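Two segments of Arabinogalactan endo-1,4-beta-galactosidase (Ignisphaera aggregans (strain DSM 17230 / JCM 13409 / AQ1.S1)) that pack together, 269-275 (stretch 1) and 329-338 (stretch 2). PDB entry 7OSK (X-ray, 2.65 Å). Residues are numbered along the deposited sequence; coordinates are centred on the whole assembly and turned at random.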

# COMPACT_ATOMS: atom_id res chain seq x y z
N THR A 269 16.58 3.60 9.80
CA THR A 269 17.21 4.64 9.01
C THR A 269 17.25 4.27 7.53
O THR A 269 16.88 3.15 7.15
CB THR A 269 18.65 4.91 9.48
OG1 THR A 269 19.45 3.74 9.29
CG2 THR A 269 18.67 5.30 10.95
N MET A 270 17.69 5.21 6.70
CA MET A 270 17.83 4.97 5.27
C MET A 270 18.86 3.88 5.01
O MET A 270 18.74 3.11 4.06
CB MET A 270 18.22 6.26 4.55
CG MET A 270 18.04 6.20 3.04
SD MET A 270 16.32 5.97 2.54
CE MET A 270 15.55 7.43 3.24
N ASP A 271 19.88 3.82 5.87
CA ASP A 271 20.91 2.80 5.77
C ASP A 271 20.36 1.42 6.12
O ASP A 271 20.75 0.43 5.51
CB ASP A 271 22.09 3.14 6.69
CG ASP A 271 23.21 3.86 5.96
OD1 ASP A 271 23.62 3.39 4.88
OD2 ASP A 271 23.67 4.90 6.47
N ASP A 272 19.47 1.37 7.10
CA ASP A 272 18.82 0.12 7.47
C ASP A 272 17.99 -0.41 6.29
O ASP A 272 17.85 -1.62 6.11
CB ASP A 272 17.93 0.31 8.70
CG ASP A 272 18.72 0.71 9.93
OD1 ASP A 272 19.88 0.28 10.07
OD2 ASP A 272 18.17 1.47 10.76
N PHE A 273 17.45 0.51 5.50
CA PHE A 273 16.69 0.14 4.31
C PHE A 273 17.63 -0.36 3.22
O PHE A 273 17.32 -1.32 2.52
CB PHE A 273 15.87 1.32 3.80
CG PHE A 273 15.09 1.03 2.55
CD1 PHE A 273 13.93 0.28 2.60
CD2 PHE A 273 15.52 1.50 1.32
CE1 PHE A 273 13.21 0.00 1.45
CE2 PHE A 273 14.81 1.23 0.17
CZ PHE A 273 13.65 0.48 0.23
N ARG A 274 18.79 0.28 3.09
CA ARG A 274 19.79 -0.11 2.10
C ARG A 274 20.28 -1.53 2.34
O ARG A 274 20.47 -2.30 1.40
CB ARG A 274 20.97 0.85 2.13
CG ARG A 274 20.91 1.95 1.09
CD ARG A 274 22.19 2.77 1.07
NE ARG A 274 22.35 3.49 -0.19
CZ ARG A 274 21.83 4.69 -0.45
NH1 ARG A 274 21.10 5.32 0.46
NH2 ARG A 274 22.04 5.25 -1.63
N ASN A 275 20.49 -1.87 3.61
CA ASN A 275 21.01 -3.19 3.97
C ASN A 275 20.01 -4.29 3.62
O ASN A 275 20.41 -5.39 3.23
CB ASN A 275 21.34 -3.24 5.46
CG ASN A 275 22.40 -2.23 5.86
OD1 ASN A 275 23.33 -1.95 5.10
ND2 ASN A 275 22.25 -1.66 7.05
N SER A 329 12.41 15.25 0.05
CA SER A 329 13.79 14.78 0.15
C SER A 329 13.83 13.30 0.51
O SER A 329 14.63 12.54 -0.02
CB SER A 329 14.56 15.60 1.19
OG SER A 329 14.63 16.96 0.83
N PHE A 330 12.95 12.91 1.43
CA PHE A 330 12.87 11.51 1.84
C PHE A 330 12.44 10.60 0.70
O PHE A 330 13.03 9.54 0.49
CB PHE A 330 11.90 11.36 3.02
CG PHE A 330 11.37 9.97 3.18
CD1 PHE A 330 12.21 8.92 3.51
CD2 PHE A 330 10.02 9.70 2.99
CE1 PHE A 330 11.73 7.64 3.65
CE2 PHE A 330 9.53 8.41 3.13
CZ PHE A 330 10.39 7.38 3.47
N ILE A 331 11.42 11.02 -0.05
CA ILE A 331 10.88 10.20 -1.14
C ILE A 331 11.91 10.01 -2.24
O ILE A 331 12.13 8.89 -2.71
CB ILE A 331 9.60 10.82 -1.74
CG1 ILE A 331 8.48 10.81 -0.70
CG2 ILE A 331 9.17 10.06 -2.99
CD1 ILE A 331 7.21 11.53 -1.15
N ARG A 332 12.54 11.10 -2.67
CA ARG A 332 13.57 11.03 -3.70
C ARG A 332 14.70 10.10 -3.27
O ARG A 332 15.22 9.32 -4.07
CB ARG A 332 14.13 12.42 -4.01
CG ARG A 332 15.19 12.45 -5.11
CD ARG A 332 16.50 13.07 -4.61
NE ARG A 332 17.33 12.12 -3.88
CZ ARG A 332 18.44 11.55 -4.35
NH1 ARG A 332 18.89 11.84 -5.57
NH2 ARG A 332 19.12 10.70 -3.60
N ASP A 333 15.09 10.19 -2.00
CA ASP A 333 16.19 9.40 -1.47
C ASP A 333 15.82 7.92 -1.33
O ASP A 333 16.68 7.05 -1.43
CB ASP A 333 16.66 9.96 -0.13
CG ASP A 333 17.35 11.30 -0.26
OD1 ASP A 333 17.69 11.69 -1.40
OD2 ASP A 333 17.56 11.97 0.77
N LEU A 334 14.54 7.65 -1.11
CA LEU A 334 14.05 6.28 -1.03
C LEU A 334 14.07 5.64 -2.41
O LEU A 334 14.47 4.49 -2.57
CB LEU A 334 12.64 6.23 -0.43
CG LEU A 334 12.10 4.83 -0.11
CD1 LEU A 334 12.89 4.19 1.02
CD2 LEU A 334 10.62 4.90 0.24
N ILE A 335 13.62 6.40 -3.41
CA ILE A 335 13.66 5.94 -4.80
C ILE A 335 15.11 5.70 -5.21
O ILE A 335 15.43 4.71 -5.87
CB ILE A 335 13.01 6.97 -5.76
CG1 ILE A 335 11.50 7.05 -5.49
CG2 ILE A 335 13.28 6.60 -7.22
CD1 ILE A 335 10.74 8.03 -6.38
N ALA A 336 15.99 6.61 -4.81
CA ALA A 336 17.41 6.49 -5.13
C ALA A 336 18.02 5.29 -4.42
O ALA A 336 18.69 4.47 -5.04
CB ALA A 336 18.14 7.76 -4.73
N ALA A 337 17.77 5.18 -3.12
CA ALA A 337 18.30 4.08 -2.32
C ALA A 337 17.84 2.73 -2.87
O ALA A 337 18.62 1.79 -2.95
CB ALA A 337 17.88 4.23 -0.87
N LEU A 338 16.57 2.65 -3.25
CA LEU A 338 16.01 1.40 -3.76
C LEU A 338 16.65 1.00 -5.08
O LEU A 338 16.98 -0.17 -5.28
CB LEU A 338 14.49 1.53 -3.93
CG LEU A 338 13.80 0.30 -4.54
CD1 LEU A 338 14.10 -0.96 -3.74
CD2 LEU A 338 12.30 0.53 -4.62

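How do the two backbones lie against each other? Both stretches are helical where they meet: residues 270-275 form the start of one helix, and 329-338 belong to another that extends beyond both ends of the stretch. Their axes run in nearly the same direction, 25° apart, and approach to 10.0 Å. The backbones draw closer toward the C-terminal ends of the stretches, from 7.5 Å between Met 270 CA and Leu 334 CA to 6.3 Å between Arg 274 CA and Ala 337 CA. The small side chain of Ala 337 takes up little room at this nearer point. No hydrogen bond crosses the interface, and the contact rests on side-chain packing.

What does Met 270 do, the residue with the most surface covered? Its CA-to-CB bond points toward the second helix, and its side chain fits as a knob into a hole formed by Phe 330, Asp 333, Leu 334 and Ala 337. These four positions span two turns of the helix. With chi1 in t and chi2 and chi3 both in p, the chain brings Met 270 CE to 3.7 Å from Phe 330 CD1, at the edge of that ring. The sulfur lies farther along the groove, with Met 270 SD 4.1 Å from Ala 337 CB and 4.2 Å from Leu 334 CD1. These are van der Waals contacts, well suited to a flexible, polarizable thioether.

How does Phe 273 continue the packing one turn later? It too points toward the partner helix, and its buried ring receives Leu 334 over one face. Leu 334 CD1 stands 3.8 Å from the centroid of the Phe 273 ring, only 16° off the normal, a CH-pi arrangement in which a methyl group meets the aromatic electrons. The ring edge is occupied as well: Phe 273 CD2 lies 4.2 Å from Ala 337 CB, and Phe 273 CE2 is 4.1 Å from Leu 338 CB.

Why does little Ala 337 have so much surface covered? Its methyl group points toward the first helix and is touched by three residues, Met 270, Phe 273 and Arg 274. The Arg 274 side chain leaves its backbone sideways, but its end comes nearer, placing Arg 274 NH1 3.7 Å from Ala 337 CB with the methyl over one face of the guanidinium. That flat face can pack against a methyl without requiring a hydrogen bond from it, while Arg 274 NE is hydrogen-bonded elsewhere in the structure.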